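Local coordinates for putative branched-chain amino acid ABC transporter, periplasmic branched-chain amino acid-binding protein (Pseudomonas protegens Pf-5, PDB 4RU0) that probably captures a branched-chain amino acid or a related small solute in the periplasm and delivers it to an ABC transporter for uptake, at residues L155-Y167 and Y192-A204. Sequence-based numbering, arbitrary orientation.
With P3G (3,6,9,12,15-pentaoxaheptadecane), chain C.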
loop_
_atom_site.group_PDB
_atom_site.type_symbol
_atom_site.label_atom_id
_atom_site.label_comp_id
_atom_site.label_asym_id
_atom_site.label_seq_id
_atom_site.Cartn_x
_atom_site.Cartn_y
_atom_site.Cartn_z
ATOM N N LEU A 155 4.470 2.574 -2.478
ATOM C CA LEU A 155 5.291 2.586 -1.300
ATOM C C LEU A 155 5.805 1.231 -0.897
ATOM O O LEU A 155 5.044 0.373 -0.555
ATOM C CB LEU A 155 4.510 3.218 -0.146
ATOM C CG LEU A 155 5.333 3.620 1.065
ATOM C CD1 LEU A 155 6.312 4.707 0.703
ATOM C CD2 LEU A 155 4.442 4.060 2.191
ATOM N N THR A 156 7.107 1.069 -0.873
ATOM C CA THR A 156 7.707 -0.096 -0.260
ATOM C C THR A 156 8.075 0.210 1.176
ATOM O O THR A 156 8.251 1.347 1.542
ATOM C CB THR A 156 8.958 -0.569 -0.991
ATOM O OG1 THR A 156 9.979 0.415 -0.886
ATOM C CG2 THR A 156 8.654 -0.832 -2.440
ATOM N N PHE A 157 8.199 -0.823 1.980
ATOM C CA PHE A 157 8.607 -0.659 3.369
ATOM C C PHE A 157 9.974 0.010 3.504
ATOM O O PHE A 157 10.246 0.674 4.508
ATOM C CB PHE A 157 8.603 -2.013 4.074
ATOM C CG PHE A 157 7.240 -2.635 4.168
ATOM C CD1 PHE A 157 6.160 -1.901 4.644
ATOM C CD2 PHE A 157 7.029 -3.945 3.755
ATOM C CE1 PHE A 157 4.893 -2.471 4.725
ATOM C CE2 PHE A 157 5.765 -4.521 3.828
ATOM C CZ PHE A 157 4.696 -3.782 4.317
ATOM N N TYR A 158 10.831 -0.140 2.498
ATOM C CA TYR A 158 12.117 0.556 2.523
ATOM C C TYR A 158 11.894 2.060 2.434
ATOM O O TYR A 158 12.426 2.820 3.241
ATOM C CB TYR A 158 13.034 0.088 1.390
ATOM C CG TYR A 158 13.807 -1.172 1.704
ATOM C CD1 TYR A 158 13.307 -2.117 2.589
ATOM C CD2 TYR A 158 15.043 -1.419 1.117
ATOM C CE1 TYR A 158 14.010 -3.276 2.874
ATOM C CE2 TYR A 158 15.756 -2.575 1.398
ATOM C CZ TYR A 158 15.235 -3.499 2.281
ATOM O OH TYR A 158 15.929 -4.654 2.573
ATOM N N SER A 159 11.102 2.489 1.454
ATOM C CA SER A 159 10.766 3.903 1.320
ATOM C C SER A 159 10.012 4.420 2.540
ATOM O O SER A 159 10.198 5.559 2.947
ATOM C CB SER A 159 9.931 4.145 0.063
ATOM O OG SER A 159 10.660 3.832 -1.104
ATOM N N GLU A 160 9.154 3.577 3.108
ATOM C CA GLU A 160 8.363 3.969 4.266
ATOM C C GLU A 160 9.278 4.351 5.422
ATOM O O GLU A 160 9.037 5.343 6.110
ATOM C CB GLU A 160 7.415 2.856 4.702
ATOM C CG GLU A 160 6.403 3.318 5.743
ATOM C CD GLU A 160 5.659 2.165 6.391
ATOM O OE1 GLU A 160 6.212 1.042 6.437
ATOM O OE2 GLU A 160 4.524 2.385 6.860
ATOM N N ALA A 161 10.333 3.566 5.617
ATOM C CA ALA A 161 11.327 3.860 6.638
ATOM C C ALA A 161 11.897 5.251 6.420
ATOM O O ALA A 161 11.965 6.051 7.354
ATOM C CB ALA A 161 12.437 2.819 6.625
ATOM N N SER A 162 12.283 5.543 5.182
ATOM C CA SER A 162 12.843 6.851 4.859
ATOM C C SER A 162 11.864 7.989 5.152
ATOM O O SER A 162 12.242 8.974 5.775
ATOM C CB SER A 162 13.277 6.904 3.398
ATOM O OG SER A 162 13.957 8.118 3.119
ATOM N N THR A 163 10.615 7.853 4.708
ATOM C CA THR A 163 9.602 8.879 4.972
ATOM C C THR A 163 9.346 9.035 6.471
ATOM O O THR A 163 9.141 10.148 6.958
ATOM C CB THR A 163 8.258 8.574 4.278
ATOM O OG1 THR A 163 7.650 7.425 4.877
ATOM C CG2 THR A 163 8.459 8.317 2.810
ATOM N N LEU A 164 9.351 7.918 7.194
ATOM C CA LEU A 164 9.204 7.942 8.644
ATOM C C LEU A 164 10.297 8.816 9.255
ATOM O O LEU A 164 10.014 9.707 10.053
ATOM C CB LEU A 164 9.257 6.520 9.224
ATOM C CG LEU A 164 9.094 6.276 10.740
ATOM C CD1 LEU A 164 10.436 6.286 11.467
ATOM C CD2 LEU A 164 8.118 7.282 11.366
ATOM N N VAL A 165 11.541 8.570 8.858
ATOM C CA VAL A 165 12.678 9.334 9.360
ATOM C C VAL A 165 12.608 10.798 8.913
ATOM O O VAL A 165 12.905 11.713 9.682
ATOM C CB VAL A 165 14.011 8.699 8.904
ATOM C CG1 VAL A 165 15.165 9.671 9.077
ATOM C CG2 VAL A 165 14.271 7.403 9.670
ATOM N N ASN A 166 12.184 11.023 7.676
ATOM C CA ASN A 166 12.097 12.378 7.153
ATOM C C ASN A 166 11.035 13.208 7.867
ATOM O O ASN A 166 11.185 14.424 8.019
ATOM C CB ASN A 166 11.826 12.357 5.652
ATOM C CG ASN A 166 13.017 11.875 4.865
ATOM O OD1 ASN A 166 14.112 11.747 5.412
ATOM N ND2 ASN A 166 12.819 11.604 3.574
ATOM N N TYR A 167 9.968 12.551 8.310
ATOM C CA TYR A 167 8.940 13.238 9.075
ATOM C C TYR A 167 9.444 13.566 10.477
ATOM O O TYR A 167 9.198 14.662 10.983
ATOM C CB TYR A 167 7.664 12.405 9.151
ATOM C CG TYR A 167 6.595 13.046 10.008
ATOM C CD1 TYR A 167 5.886 14.154 9.554
ATOM C CD2 TYR A 167 6.302 12.551 11.273
ATOM C CE1 TYR A 167 4.913 14.748 10.334
ATOM C CE2 TYR A 167 5.329 13.137 12.060
ATOM C CZ TYR A 167 4.638 14.237 11.588
ATOM O OH TYR A 167 3.667 14.823 12.368
ATOM N N TYR A 192 7.261 -9.125 7.324
ATOM C CA TYR A 192 6.686 -7.782 7.330
ATOM C C TYR A 192 7.366 -6.863 8.341
ATOM O O TYR A 192 7.639 -5.708 8.035
ATOM C CB TYR A 192 5.183 -7.853 7.614
ATOM C CG TYR A 192 4.609 -6.608 8.250
ATOM C CD1 TYR A 192 4.343 -5.473 7.491
ATOM C CD2 TYR A 192 4.317 -6.575 9.603
ATOM C CE1 TYR A 192 3.809 -4.337 8.073
ATOM C CE2 TYR A 192 3.782 -5.451 10.193
ATOM C CZ TYR A 192 3.532 -4.333 9.425
ATOM O OH TYR A 192 3.004 -3.215 10.021
ATOM N N GLY A 193 7.632 -7.373 9.540
ATOM C CA GLY A 193 8.196 -6.548 10.595
ATOM C C GLY A 193 9.698 -6.353 10.468
ATOM O O GLY A 193 10.240 -5.324 10.872
ATOM N N ARG A 194 10.370 -7.345 9.897
ATOM C CA ARG A 194 11.818 -7.311 9.749
ATOM C C ARG A 194 12.283 -6.520 8.518
ATOM O O ARG A 194 13.475 -6.233 8.389
ATOM C CB ARG A 194 12.371 -8.740 9.686
ATOM C CG ARG A 194 12.192 -9.558 10.964
ATOM C CD ARG A 194 12.686 -10.986 10.747
ATOM N NE ARG A 194 12.353 -11.870 11.860
ATOM C CZ ARG A 194 12.987 -13.011 12.128
ATOM N NH1 ARG A 194 14.002 -13.409 11.369
ATOM N NH2 ARG A 194 12.612 -13.750 13.166
ATOM N N GLU A 195 11.353 -6.164 7.630
ATOM C CA GLU A 195 11.709 -5.516 6.365
ATOM C C GLU A 195 12.437 -4.200 6.564
ATOM O O GLU A 195 13.291 -3.845 5.759
ATOM C CB GLU A 195 10.467 -5.265 5.490
ATOM C CG GLU A 195 10.168 -6.356 4.472
ATOM C CD GLU A 195 11.373 -6.727 3.613
ATOM O OE1 GLU A 195 11.739 -5.952 2.704
ATOM O OE2 GLU A 195 11.953 -7.807 3.849
ATOM N N THR A 196 12.105 -3.481 7.634
ATOM C CA THR A 196 12.669 -2.152 7.843
ATOM C C THR A 196 14.003 -2.181 8.585
ATOM O O THR A 196 14.575 -1.127 8.859
ATOM C CB THR A 196 11.693 -1.233 8.614
ATOM O OG1 THR A 196 11.152 -1.933 9.740
ATOM C CG2 THR A 196 10.568 -0.768 7.711
ATOM N N LEU A 197 14.501 -3.373 8.902
ATOM C CA LEU A 197 15.787 -3.498 9.599
ATOM C C LEU A 197 16.934 -2.891 8.796
ATOM O O LEU A 197 17.693 -2.069 9.309
ATOM C CB LEU A 197 16.095 -4.964 9.909
ATOM C CG LEU A 197 15.274 -5.560 11.051
ATOM C CD1 LEU A 197 15.476 -7.063 11.128
ATOM C CD2 LEU A 197 15.622 -4.895 12.382
ATOM N N GLY A 198 17.056 -3.300 7.538
ATOM C CA GLY A 198 18.067 -2.751 6.652
ATOM C C GLY A 198 18.066 -1.236 6.532
ATOM O O GLY A 198 19.050 -0.581 6.899
ATOM N N PRO A 199 16.963 -0.663 6.025
ATOM C CA PRO A 199 16.944 0.786 5.783
ATOM C C PRO A 199 17.106 1.620 7.056
ATOM O O PRO A 199 17.771 2.659 7.018
ATOM C CB PRO A 199 15.570 1.021 5.138
ATOM C CG PRO A 199 14.754 -0.157 5.510
ATOM C CD PRO A 199 15.705 -1.312 5.617
ATOM N N LEU A 200 16.529 1.178 8.166
ATOM C CA LEU A 200 16.647 1.938 9.412
ATOM C C LEU A 200 18.083 1.951 9.913
ATOM O O LEU A 200 18.535 2.942 10.480
ATOM C CB LEU A 200 15.708 1.383 10.484
ATOM C CG LEU A 200 14.260 1.840 10.254
ATOM C CD1 LEU A 200 13.299 1.230 11.261
ATOM C CD2 LEU A 200 14.171 3.357 10.277
ATOM N N LYS A 201 18.808 0.860 9.687
ATOM C CA LYS A 201 20.210 0.797 10.077
ATOM C C LYS A 201 21.042 1.776 9.246
ATOM O O LYS A 201 21.899 2.489 9.779
ATOM C CB LYS A 201 20.748 -0.623 9.918
ATOM C CG LYS A 201 22.211 -0.761 10.292
ATOM C CD LYS A 201 22.703 -2.185 10.080
ATOM C CE LYS A 201 22.867 -2.493 8.608
ATOM N NZ LYS A 201 23.370 -3.875 8.386
ATOM N N LEU A 202 20.784 1.802 7.941
ATOM C CA LEU A 202 21.446 2.740 7.042
ATOM C C LEU A 202 21.169 4.196 7.438
ATOM O O LEU A 202 22.096 4.994 7.575
ATOM C CB LEU A 202 21.002 2.489 5.598
ATOM C CG LEU A 202 21.465 3.486 4.527
ATOM C CD1 LEU A 202 22.983 3.565 4.495
ATOM C CD2 LEU A 202 20.917 3.092 3.165
ATOM N N LEU A 203 19.894 4.531 7.628
ATOM C CA LEU A 203 19.498 5.884 8.009
ATOM C C LEU A 203 20.072 6.277 9.370
ATOM O O LEU A 203 20.388 7.445 9.603
ATOM C CB LEU A 203 17.970 6.008 8.019
ATOM C CG LEU A 203 17.315 5.804 6.644
ATOM C CD1 LEU A 203 15.839 5.414 6.760
ATOM C CD2 LEU A 203 17.476 7.042 5.774
ATOM N N ALA A 204 20.225 5.305 10.263
ATOM C CA ALA A 204 20.788 5.589 11.580
ATOM C C ALA A 204 22.289 5.873 11.495
ATOM O O ALA A 204 22.816 6.685 12.254
ATOM C CB ALA A 204 20.520 4.441 12.536
HETATM O O3 P3G C . -5.897 -5.799 2.044
HETATM C C7 P3G C . -4.593 -5.802 1.492
HETATM C C8 P3G C . -3.851 -7.031 1.981
HETATM O O4 P3G C . -2.456 -6.760 1.951
HETATM C C9 P3G C . -1.787 -7.333 3.060
HETATM C C10 P3G C . -0.814 -6.307 3.593
HETATM O O5 P3G C . 0.297 -6.973 4.165
HETATM C C11 P3G C . 0.582 -6.489 5.461
HETATM C C12 P3G C . 1.557 -7.433 6.140
HETATM O O6 P3G C . 1.053 -7.793 7.412
HETATM C C13 P3G C . 1.724 -8.909 7.950
HETATM C C14 P3G C . 0.872 -10.136 7.743
HETATM O O7 P3G C . 1.665 -11.295 7.942
HETATM O O HOH W 1 15.609 -5.178 5.874
#
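Phe-157 and Tyr-192 meet as an offset edge-to-face pair, planes at 76°, with the tyrosine edge turned to the phenylalanine face. Phe-157 can be followed outward. Its CB rests on Glu-195 CB; chi1 of -64° sets CG anti to the carbonyl carbon and swings the ring along the 192-204 segment, where CD2 packs on Glu-195 CG at 4.0 Å and the far end, CZ, reaches Tyr-192 CD1 at 3.6 Å. A flat, apolar ring suits this place because it offers a face to the Tyr-192 edge while Glu-195 CB and CG pack against it. The ligand, 3,6,9,12,15-pentaoxaheptadecane, sets its O6 over a face of Tyr-192, offset toward the rim, and Tyr-192 OH bonds to Thr-242 O. Were Tyr-192 replaced by an alanine, the Phe-157 face would probably lose its aromatic mate and the ligand part of its wall.

Next along the helix, Tyr-158 lays its ring across Pro-199, whose CD makes a CH-pi contact 4.0 Å from the ring centroid. Its OH bonds to Lys-428 and, weakly, to a water that bridges Glu-195 O, in the turn, to Gly-198 N, in the first turn of helix 197-207. Small Ala-161 lets the axes of 157-167 and 197-204 approach to 8.7 Å, crossing at -36°. Its CB sits 3.9 Å from Pro-199 CB and also touches Leu-200. One turn on, Val-165 CG2 meets Leu-203 CD1 at 3.9 Å.

Helices packed on a mostly parallel, mixed sheet, here touching strand 237-241 through Leu-164 and Leu-200, form an alpha/beta lobe of a type I periplasmic binding protein, and Tyr-192 lines its ligand pocket.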